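Local coordinates for protein fructuronate-tagaturonate epimerase UxaE from Cohnella laeviribosi in complex with 1 glycerol (Cohnella laeviribosi, PDB 6IL9) that probably interconverts fructuronate and tagaturonate as a zinc-dependent sugar-acid epimerase built on a TIM barrel, at residues A[161-166]-A[180-185]; A[267-272]-A[300-305]; A[250-255]-A[294-299]. All coordinates share one frame; numbering follows the deposited sequence.

Contact 1: A[161-166]-A[180-185]; sequences HLKKEE and TLDCSE. With ZN (zinc ion), chain C.
His161 ND1 donates to Asp182 OD2 at 2.7 Å, a His-carboxylate hydrogen bond with an N-H...O angle of 150°. The donor stands above the carboxylate plane, and ring and carboxylate are turned 54° from each other. At the other end of the ring, NE2 binds the zinc ion at 2.4 Å; Asp273, His343 and a water 2.3 Å from the metal also bind it. Asp182 is thus a second-shell residue that helps to fix the rotation of the imidazole. Its other oxygen, OD1, takes two bonds from Ser184: the backbone N makes an Asx turn, and the hydroxyl OG comes in on the syn side, tilted out of the carboxylate plane, so both carboxylate oxygens are gripped.

Strands 156-162 and 178-182 are parallel neighbours in the TIM barrel, joined through helix 165-173 in a beta-alpha-beta unit, and the zinc site lies where they end. The backbone pairing here is short: Leu162 N to Thr180 O at 2.9 Å, then Asp182 N to Leu162 O at 2.8 Å.

Outward, Lys163 lies alongside Asp182, its CE 3.3 Å from OD2, while its NZ remains beyond salt-bridge distance. Thr180 CG2 covers His161 N at 3.5 Å, a buried amide with no hydrogen-bond partner in the model; the hydroxyl OG1 bonds instead to Asp158 and Lys366. Leu181 CD1 reaches Leu162 O at 3.7 Å.

Contact 2: A[267-272]-A[300-305]; sequences DFEISI and SMAPRF
Ile270 N to Ser300 O, Ala302 N to Ile270 O (2.8 Å) and Ile272 N to Ala302 O form a parallel ladder, with a weak bond of 3.5 Å from Ser300 N to Phe268 O at its start. These are neighbouring staves of the TIM barrel, strands 267-271 and 300-302, linked through helix 281-293 as a beta-alpha-beta unit, and the short segments run 20° apart.

Glu269, Ser300, Ser271 and Ala302 share one face of the sheet. Ser300 OG lies between its own backbone N and carbonyl carbon (chi1 65°) and gives its proton to Glu269 OE2 at 2.6 Å, using the anti lone pair of that oxygen; the same hydroxyl rests 3.1 Å from Glu269 CG. Ser341 is a further hydrogen-bond partner of OE2, while OE1 pairs with Lys366 and His343, so this buried carboxylate is held at both oxygens. Since His343 is itself a zinc ligand, Glu269 belongs to the second shell of the metal. An alanine here would probably leave the Ser300 hydroxyl without its acceptor, Lys366 without this counter-charge and His343 NE2 without this partner.

Ile272 CG1 passes 3.4 Å from Ala302 O and 4.0 Å from Pro303 CA. Ile270 and Met301 occupy the other face of the sheet, where the bent methionine chain brings Met301 SD to 3.9 Å from the Ile270 CG2 methyl.

Contact 3: A[250-255]-A[294-299]; sequences FMIYIY and KNVDIF
Tyr255 lays one ring face against Val296 and Asp297, and this aromatic packing carries most of the contact. Val296 CA makes a CH-pi contact, 4.0 Å from the ring centroid and 16° off the normal. Asp297 N stands 3.4 Å above the same ring plane, offset toward the rim. With CG anti to the backbone N (chi1 178°), the ring starts out on the side of Val296, and its hydroxyl OH ends 3.4 Å from Asp297 CB.

The two methyls of Val296 are shared between the ring and the neighbouring helix side chain. Val296 CG1 meets Tyr255 CG at 3.9 Å, while CG2, its other methyl, reaches across to Ile252 CG1 at 4.1 Å. Helix 234-259 is thereby packed against the turn that leads from helix 281-293 into strand 300-302, on the outer, helical layer of the TIM barrel. A Schellman motif closes helix 281-293 here: Asn295, with its positive phi, is the C-prime residue.

Lys294 crosses Ile252 at about a right angle, putting its CG 4.0 Å from the isoleucine CD1; the aliphatic part of the lysine does the touching, and NZ has a long, weak ion pair with Glu256. Among the charged groups, Asp297 turns its carboxylate to Lys89, which forms a salt bridge with OD1.

From the N terminus, contact 1 comes first, closing the short loop from strand 156-162 through helix 165-173 to strand 178-182. The chain then reaches helix 234-259, where contact 3 opens, and strand 267-271, where contact 2 opens. Contact 3 closes at 294-299 and contact 2 just afterwards at 300-305, so these two cross, while contact 1 stands in series before both. Contacts 1 and 2 meet in the barrel wall, where strands 178-182 and 267-271 are neighbours; contact 3 packs helix 234-259 against the loop that leads into strand 300-302. Glu165 OE1 and Tyr253 OH, 2.7 Å apart, link helix 165-173 of contact 1 to helix 234-259 of contact 3.

Contact 1: A[161-166]-A[180-185]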
loop_
_atom_site.group_PDB
_atom_site.type_symbol
_atom_site.label_atom_id
_atom_site.label_comp_id
_atom_site.label_asym_id
_atom_site.label_seq_id
_atom_site.Cartn_x
_atom_site.Cartn_y
_atom_site.Cartn_z
ATOM N N HIS A 161 -8.206 -0.007 0.422
ATOM C CA HIS A 161 -9.226 -0.590 1.298
ATOM C C HIS A 161 -10.381 0.367 1.571
ATOM O O HIS A 161 -10.835 0.503 2.711
ATOM C CB HIS A 161 -8.623 -1.027 2.628
ATOM C CG HIS A 161 -8.134 -2.432 2.632
ATOM N ND1 HIS A 161 -8.987 -3.511 2.551
ATOM C CD2 HIS A 161 -6.884 -2.937 2.723
ATOM C CE1 HIS A 161 -8.279 -4.624 2.573
ATOM N NE2 HIS A 161 -7.002 -4.303 2.692
ATOM N N LEU A 162 -10.871 1.016 0.516
ATOM C CA LEU A 162 -12.025 1.900 0.652
ATOM C C LEU A 162 -13.320 1.095 0.699
ATOM O O LEU A 162 -13.508 0.133 -0.053
ATOM C CB LEU A 162 -12.083 2.897 -0.502
ATOM C CG LEU A 162 -10.852 3.756 -0.815
ATOM C CD1 LEU A 162 -11.100 4.558 -2.077
ATOM C CD2 LEU A 162 -10.492 4.674 0.337
ATOM N N LYS A 163 -14.224 1.507 1.589
ATOM C CA LYS A 163 -15.505 0.846 1.813
ATOM C C LYS A 163 -16.681 1.803 1.725
ATOM O O LYS A 163 -17.752 1.414 1.256
ATOM C CB LYS A 163 -15.528 0.165 3.204
ATOM C CG LYS A 163 -14.520 -0.962 3.386
ATOM C CD LYS A 163 -14.595 -1.547 4.801
ATOM C CE LYS A 163 -13.257 -2.167 5.219
ATOM N NZ LYS A 163 -12.841 -1.784 6.605
ATOM N N LYS A 164 -16.510 3.039 2.176
ATOM C CA LYS A 164 -17.612 3.983 2.294
ATOM C C LYS A 164 -17.562 4.979 1.147
ATOM O O LYS A 164 -16.482 5.420 0.742
ATOM C CB LYS A 164 -17.549 4.720 3.634
ATOM C CG LYS A 164 -17.597 3.812 4.837
ATOM C CD LYS A 164 -17.988 4.586 6.090
ATOM C CE LYS A 164 -18.563 3.663 7.159
ATOM N NZ LYS A 164 -19.600 2.730 6.625
ATOM N N GLU A 165 -18.743 5.342 0.634
ATOM C CA GLU A 165 -18.807 6.231 -0.523
ATOM C C GLU A 165 -18.150 7.575 -0.234
ATOM O O GLU A 165 -17.530 8.169 -1.123
ATOM C CB GLU A 165 -20.263 6.430 -0.951
ATOM C CG GLU A 165 -20.927 5.170 -1.441
ATOM C CD GLU A 165 -22.299 5.427 -2.034
ATOM O OE1 GLU A 165 -23.209 4.612 -1.779
ATOM O OE2 GLU A 165 -22.466 6.434 -2.751
ATOM N N GLU A 166 -18.285 8.071 1.002
ATOM C CA GLU A 166 -17.655 9.336 1.369
ATOM C C GLU A 166 -16.144 9.273 1.184
ATOM O O GLU A 166 -15.526 10.237 0.718
ATOM C CB GLU A 166 -18.003 9.696 2.815
ATOM C CG GLU A 166 -18.077 11.188 3.082
ATOM C CD GLU A 166 -17.614 11.570 4.482
ATOM O OE1 GLU A 166 -17.269 12.755 4.694
ATOM O OE2 GLU A 166 -17.601 10.687 5.371
ATOM N N THR A 180 -8.972 1.325 -4.473
ATOM C CA THR A 180 -9.146 -0.057 -4.047
ATOM C C THR A 180 -10.488 -0.199 -3.345
ATOM O O THR A 180 -10.694 0.389 -2.281
ATOM C CB THR A 180 -8.016 -0.476 -3.103
ATOM O OG1 THR A 180 -6.772 -0.414 -3.816
ATOM C CG2 THR A 180 -8.233 -1.887 -2.570
ATOM N N LEU A 181 -11.387 -0.981 -3.928
ATOM C CA LEU A 181 -12.717 -1.198 -3.360
ATOM C C LEU A 181 -12.709 -2.479 -2.539
ATOM O O LEU A 181 -12.655 -3.587 -3.091
ATOM C CB LEU A 181 -13.788 -1.271 -4.449
ATOM C CG LEU A 181 -15.219 -1.325 -3.890
ATOM C CD1 LEU A 181 -15.517 -0.027 -3.166
ATOM C CD2 LEU A 181 -16.231 -1.558 -5.012
ATOM N N ASP A 182 -12.785 -2.324 -1.222
ATOM C CA ASP A 182 -12.932 -3.444 -0.306
ATOM C C ASP A 182 -14.374 -3.928 -0.357
ATOM O O ASP A 182 -15.291 -3.205 0.056
ATOM C CB ASP A 182 -12.531 -2.990 1.097
ATOM C CG ASP A 182 -12.407 -4.134 2.084
ATOM O OD1 ASP A 182 -13.073 -5.178 1.899
ATOM O OD2 ASP A 182 -11.624 -3.980 3.054
ATOM N N CYS A 183 -14.578 -5.151 -0.860
ATOM C CA CYS A 183 -15.904 -5.750 -0.981
ATOM C C CYS A 183 -16.128 -6.860 0.042
ATOM O O CYS A 183 -17.040 -7.676 -0.121
ATOM C CB CYS A 183 -16.119 -6.279 -2.401
ATOM S SG CYS A 183 -15.971 -4.989 -3.652
ATOM N N SER A 184 -15.308 -6.900 1.096
ATOM C CA SER A 184 -15.399 -7.981 2.073
ATOM C C SER A 184 -16.717 -7.952 2.838
ATOM O O SER A 184 -17.245 -9.009 3.197
ATOM C CB SER A 184 -14.217 -7.909 3.045
ATOM O OG SER A 184 -14.299 -6.762 3.879
ATOM N N GLU A 185 -17.270 -6.766 3.092
ATOM C CA GLU A 185 -18.501 -6.691 3.874
ATOM C C GLU A 185 -19.723 -7.156 3.091
ATOM O O GLU A 185 -20.747 -7.495 3.701
ATOM C CB GLU A 185 -18.712 -5.265 4.382
ATOM C CG GLU A 185 -17.621 -4.815 5.338
ATOM C CD GLU A 185 -18.078 -3.734 6.294
ATOM O OE1 GLU A 185 -17.230 -3.253 7.075
ATOM O OE2 GLU A 185 -19.276 -3.367 6.263
HETATM ZN ZN ZN C . -6.058 -6.116 1.491
HETATM O O HOH W 1 -4.509 -6.190 3.190
#

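Contact 2: A[267-272]-A[300-305]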
loop_
_atom_site.group_PDB
_atom_site.type_symbol
_atom_site.label_atom_id
_atom_site.label_comp_id
_atom_site.label_asym_id
_atom_site.label_seq_id
_atom_site.Cartn_x
_atom_site.Cartn_y
_atom_site.Cartn_z
ATOM N N ASP A 267 -7.279 3.797 -11.909
ATOM C CA ASP A 267 -7.051 2.357 -11.859
ATOM C C ASP A 267 -7.901 1.793 -10.733
ATOM O O ASP A 267 -7.693 2.139 -9.567
ATOM C CB ASP A 267 -5.569 2.055 -11.645
ATOM C CG ASP A 267 -4.717 2.420 -12.847
ATOM O OD1 ASP A 267 -5.216 2.355 -13.998
ATOM O OD2 ASP A 267 -3.544 2.769 -12.635
ATOM N N PHE A 268 -8.855 0.935 -11.087
ATOM C CA PHE A 268 -9.876 0.436 -10.171
ATOM C C PHE A 268 -9.485 -0.970 -9.745
ATOM O O PHE A 268 -9.465 -1.883 -10.573
ATOM C CB PHE A 268 -11.224 0.461 -10.893
ATOM C CG PHE A 268 -12.408 0.054 -10.057
ATOM C CD1 PHE A 268 -12.609 0.569 -8.788
ATOM C CD2 PHE A 268 -13.365 -0.812 -10.594
ATOM C CE1 PHE A 268 -13.735 0.200 -8.037
ATOM C CE2 PHE A 268 -14.495 -1.183 -9.856
ATOM C CZ PHE A 268 -14.676 -0.675 -8.576
ATOM N N GLU A 269 -9.151 -1.149 -8.461
ATOM C CA GLU A 269 -8.813 -2.462 -7.924
ATOM C C GLU A 269 -9.992 -2.999 -7.134
ATOM O O GLU A 269 -10.571 -2.280 -6.317
ATOM C CB GLU A 269 -7.576 -2.407 -7.017
ATOM C CG GLU A 269 -7.392 -3.712 -6.246
ATOM C CD GLU A 269 -6.025 -3.862 -5.615
ATOM O OE1 GLU A 269 -5.946 -3.781 -4.372
ATOM O OE2 GLU A 269 -5.033 -4.086 -6.348
ATOM N N ILE A 270 -10.355 -4.251 -7.384
ATOM C CA ILE A 270 -11.405 -4.913 -6.621
ATOM C C ILE A 270 -10.731 -5.822 -5.605
ATOM O O ILE A 270 -9.930 -6.690 -5.967
ATOM C CB ILE A 270 -12.360 -5.687 -7.537
ATOM C CG1 ILE A 270 -13.142 -4.688 -8.394
ATOM C CG2 ILE A 270 -13.308 -6.536 -6.695
ATOM C CD1 ILE A 270 -13.645 -5.262 -9.681
ATOM N N SER A 271 -11.046 -5.620 -4.332
ATOM C CA SER A 271 -10.384 -6.334 -3.248
ATOM C C SER A 271 -11.395 -7.229 -2.549
ATOM O O SER A 271 -12.436 -6.757 -2.076
ATOM C CB SER A 271 -9.728 -5.350 -2.278
ATOM O OG SER A 271 -9.627 -5.881 -0.967
ATOM N N ILE A 272 -11.100 -8.525 -2.516
ATOM C CA ILE A 272 -11.878 -9.471 -1.730
ATOM C C ILE A 272 -10.898 -10.353 -0.963
ATOM O O ILE A 272 -11.165 -11.535 -0.726
ATOM C CB ILE A 272 -12.828 -10.299 -2.619
ATOM C CG1 ILE A 272 -12.065 -10.962 -3.767
ATOM C CG2 ILE A 272 -13.952 -9.424 -3.174
ATOM C CD1 ILE A 272 -12.928 -11.760 -4.687
ATOM N N SER A 300 -7.149 -4.326 -11.418
ATOM C CA SER A 300 -6.632 -5.506 -10.743
ATOM C C SER A 300 -7.721 -6.128 -9.886
ATOM O O SER A 300 -8.715 -5.482 -9.534
ATOM C CB SER A 300 -5.404 -5.158 -9.890
ATOM O OG SER A 300 -5.789 -4.281 -8.848
ATOM N N MET A 301 -7.522 -7.407 -9.578
ATOM C CA MET A 301 -8.382 -8.175 -8.688
ATOM C C MET A 301 -7.504 -8.762 -7.599
ATOM O O MET A 301 -6.469 -9.361 -7.899
ATOM C CB MET A 301 -9.092 -9.298 -9.446
ATOM C CG MET A 301 -9.989 -10.159 -8.590
ATOM S SD MET A 301 -11.683 -9.548 -8.658
ATOM C CE MET A 301 -11.958 -9.610 -10.478
ATOM N N ALA A 302 -7.907 -8.581 -6.345
ATOM C CA ALA A 302 -7.143 -9.123 -5.224
ATOM C C ALA A 302 -7.957 -10.236 -4.594
ATOM O O ALA A 302 -8.826 -9.966 -3.755
ATOM C CB ALA A 302 -6.828 -8.038 -4.188
ATOM N N PRO A 303 -7.754 -11.488 -4.984
ATOM C CA PRO A 303 -8.489 -12.582 -4.350
ATOM C C PRO A 303 -7.870 -12.928 -3.004
ATOM O O PRO A 303 -6.803 -12.444 -2.635
ATOM C CB PRO A 303 -8.351 -13.732 -5.344
ATOM C CG PRO A 303 -7.045 -13.457 -6.035
ATOM C CD PRO A 303 -6.853 -11.971 -6.049
ATOM N N ARG A 304 -8.596 -13.741 -2.246
ATOM C CA ARG A 304 -8.025 -14.390 -1.073
ATOM C C ARG A 304 -7.482 -15.736 -1.535
ATOM O O ARG A 304 -8.243 -16.615 -1.951
ATOM C CB ARG A 304 -9.044 -14.572 0.045
ATOM C CG ARG A 304 -8.549 -15.604 1.062
ATOM C CD ARG A 304 -8.818 -15.200 2.482
ATOM N NE ARG A 304 -8.739 -16.351 3.374
ATOM C CZ ARG A 304 -7.700 -16.604 4.157
ATOM N NH1 ARG A 304 -6.659 -15.780 4.150
ATOM N NH2 ARG A 304 -7.693 -17.673 4.943
ATOM N N PHE A 305 -6.163 -15.879 -1.505
ATOM C CA PHE A 305 -5.532 -17.107 -1.955
ATOM C C PHE A 305 -5.643 -18.208 -0.904
ATOM O O PHE A 305 -5.760 -17.951 0.299
ATOM C CB PHE A 305 -4.056 -16.859 -2.288
ATOM C CG PHE A 305 -3.835 -15.869 -3.407
ATOM C CD1 PHE A 305 -4.069 -16.223 -4.713
ATOM C CD2 PHE A 305 -3.355 -14.595 -3.135
ATOM C CE1 PHE A 305 -3.857 -15.333 -5.736
ATOM C CE2 PHE A 305 -3.142 -13.683 -4.160
ATOM C CZ PHE A 305 -3.401 -14.051 -5.460
#

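Contact 3: A[250-255]-A[294-299]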
loop_
_atom_site.group_PDB
_atom_site.type_symbol
_atom_site.label_atom_id
_atom_site.label_comp_id
_atom_site.label_asym_id
_atom_site.label_seq_id
_atom_site.Cartn_x
_atom_site.Cartn_y
_atom_site.Cartn_z
ATOM N N PHE A 250 -22.324 -4.476 -5.862
ATOM C CA PHE A 250 -21.663 -3.343 -5.225
ATOM C C PHE A 250 -20.503 -2.842 -6.076
ATOM O O PHE A 250 -20.308 -1.630 -6.212
ATOM C CB PHE A 250 -21.191 -3.756 -3.826
ATOM C CG PHE A 250 -20.483 -2.665 -3.063
ATOM C CD1 PHE A 250 -21.130 -1.475 -2.751
ATOM C CD2 PHE A 250 -19.177 -2.848 -2.632
ATOM C CE1 PHE A 250 -20.480 -0.476 -2.041
ATOM C CE2 PHE A 250 -18.515 -1.853 -1.922
ATOM C CZ PHE A 250 -19.166 -0.662 -1.632
ATOM N N MET A 251 -19.727 -3.765 -6.655
ATOM C CA MET A 251 -18.667 -3.388 -7.585
ATOM C C MET A 251 -19.221 -2.559 -8.740
ATOM O O MET A 251 -18.687 -1.495 -9.078
ATOM C CB MET A 251 -17.971 -4.648 -8.125
ATOM C CG MET A 251 -17.229 -5.508 -7.101
ATOM S SD MET A 251 -16.865 -7.212 -7.681
ATOM C CE MET A 251 -16.600 -7.997 -6.095
ATOM N N ILE A 252 -20.292 -3.047 -9.367
ATOM C CA ILE A 252 -20.860 -2.360 -10.522
ATOM C C ILE A 252 -21.373 -0.983 -10.119
ATOM O O ILE A 252 -21.164 0.004 -10.832
ATOM C CB ILE A 252 -21.977 -3.210 -11.150
ATOM C CG1 ILE A 252 -21.388 -4.502 -11.719
ATOM C CG2 ILE A 252 -22.698 -2.421 -12.238
ATOM C CD1 ILE A 252 -22.399 -5.635 -11.836
ATOM N N TYR A 253 -22.058 -0.905 -8.977
ATOM C CA TYR A 253 -22.643 0.352 -8.514
ATOM C C TYR A 253 -21.570 1.412 -8.296
ATOM O O TYR A 253 -21.718 2.566 -8.719
ATOM C CB TYR A 253 -23.423 0.090 -7.226
ATOM C CG TYR A 253 -23.757 1.311 -6.390
ATOM C CD1 TYR A 253 -24.804 2.158 -6.747
ATOM C CD2 TYR A 253 -23.049 1.591 -5.222
ATOM C CE1 TYR A 253 -25.128 3.263 -5.965
ATOM C CE2 TYR A 253 -23.359 2.698 -4.438
ATOM C CZ TYR A 253 -24.398 3.530 -4.819
ATOM O OH TYR A 253 -24.716 4.627 -4.046
ATOM N N ILE A 254 -20.475 1.030 -7.641
ATOM C CA ILE A 254 -19.379 1.969 -7.402
ATOM C C ILE A 254 -18.715 2.359 -8.718
ATOM O O ILE A 254 -18.412 3.537 -8.958
ATOM C CB ILE A 254 -18.366 1.356 -6.415
ATOM C CG1 ILE A 254 -18.986 1.192 -5.017
ATOM C CG2 ILE A 254 -17.095 2.185 -6.368
ATOM C CD1 ILE A 254 -19.513 2.487 -4.399
ATOM N N TYR A 255 -18.451 1.377 -9.583
ATOM C CA TYR A 255 -17.828 1.690 -10.866
ATOM C C TYR A 255 -18.652 2.720 -11.637
ATOM O O TYR A 255 -18.118 3.721 -12.132
ATOM C CB TYR A 255 -17.640 0.426 -11.714
ATOM C CG TYR A 255 -17.043 0.810 -13.047
ATOM C CD1 TYR A 255 -15.694 1.150 -13.144
ATOM C CD2 TYR A 255 -17.831 0.901 -14.193
ATOM C CE1 TYR A 255 -15.139 1.561 -14.332
ATOM C CE2 TYR A 255 -17.276 1.311 -15.404
ATOM C CZ TYR A 255 -15.930 1.631 -15.463
ATOM O OH TYR A 255 -15.372 2.045 -16.651
ATOM N N LYS A 294 -20.645 -6.333 -17.712
ATOM C CA LYS A 294 -21.309 -5.067 -17.429
ATOM C C LYS A 294 -20.427 -3.860 -17.732
ATOM O O LYS A 294 -20.711 -2.755 -17.250
ATOM C CB LYS A 294 -21.787 -5.029 -15.974
ATOM C CG LYS A 294 -23.086 -5.794 -15.762
ATOM C CD LYS A 294 -24.261 -5.021 -16.357
ATOM C CE LYS A 294 -24.778 -3.973 -15.374
ATOM N NZ LYS A 294 -25.338 -2.769 -16.060
ATOM N N ASN A 295 -19.360 -4.054 -18.509
ATOM C CA ASN A 295 -18.501 -2.986 -19.010
ATOM C C ASN A 295 -17.663 -2.337 -17.917
ATOM O O ASN A 295 -17.216 -1.195 -18.072
ATOM C CB ASN A 295 -19.327 -1.927 -19.757
ATOM C CG ASN A 295 -20.218 -2.543 -20.836
ATOM O OD1 ASN A 295 -21.449 -2.533 -20.733
ATOM N ND2 ASN A 295 -19.597 -3.087 -21.870
ATOM N N VAL A 296 -17.409 -3.048 -16.823
ATOM C CA VAL A 296 -16.579 -2.512 -15.747
ATOM C C VAL A 296 -15.116 -2.592 -16.168
ATOM O O VAL A 296 -14.664 -3.622 -16.683
ATOM C CB VAL A 296 -16.826 -3.276 -14.438
ATOM C CG1 VAL A 296 -15.820 -2.837 -13.373
ATOM C CG2 VAL A 296 -18.272 -3.057 -13.954
ATOM N N ASP A 297 -14.370 -1.502 -15.945
ATOM C CA ASP A 297 -12.962 -1.394 -16.329
ATOM C C ASP A 297 -12.113 -1.695 -15.097
ATOM O O ASP A 297 -12.026 -0.874 -14.184
ATOM C CB ASP A 297 -12.664 0.004 -16.872
ATOM C CG ASP A 297 -11.235 0.166 -17.362
ATOM O OD1 ASP A 297 -10.528 -0.843 -17.553
ATOM O OD2 ASP A 297 -10.821 1.329 -17.573
ATOM N N ILE A 298 -11.506 -2.874 -15.069
ATOM C CA ILE A 298 -10.802 -3.370 -13.888
ATOM C C ILE A 298 -9.303 -3.226 -14.109
ATOM O O ILE A 298 -8.781 -3.676 -15.133
ATOM C CB ILE A 298 -11.171 -4.840 -13.618
ATOM C CG1 ILE A 298 -12.700 -4.994 -13.551
ATOM C CG2 ILE A 298 -10.473 -5.351 -12.366
ATOM C CD1 ILE A 298 -13.173 -6.446 -13.484
ATOM N N PHE A 299 -8.601 -2.626 -13.134
ATOM C CA PHE A 299 -7.140 -2.607 -13.137
ATOM C C PHE A 299 -6.594 -3.899 -12.552
ATOM O O PHE A 299 -5.712 -4.541 -13.141
ATOM C CB PHE A 299 -6.644 -1.378 -12.351
ATOM C CG PHE A 299 -5.179 -1.406 -11.957
ATOM C CD1 PHE A 299 -4.196 -0.940 -12.825
ATOM C CD2 PHE A 299 -4.800 -1.817 -10.679
ATOM C CE1 PHE A 299 -2.850 -0.919 -12.431
ATOM C CE2 PHE A 299 -3.470 -1.818 -10.293
ATOM C CZ PHE A 299 -2.494 -1.365 -11.166
#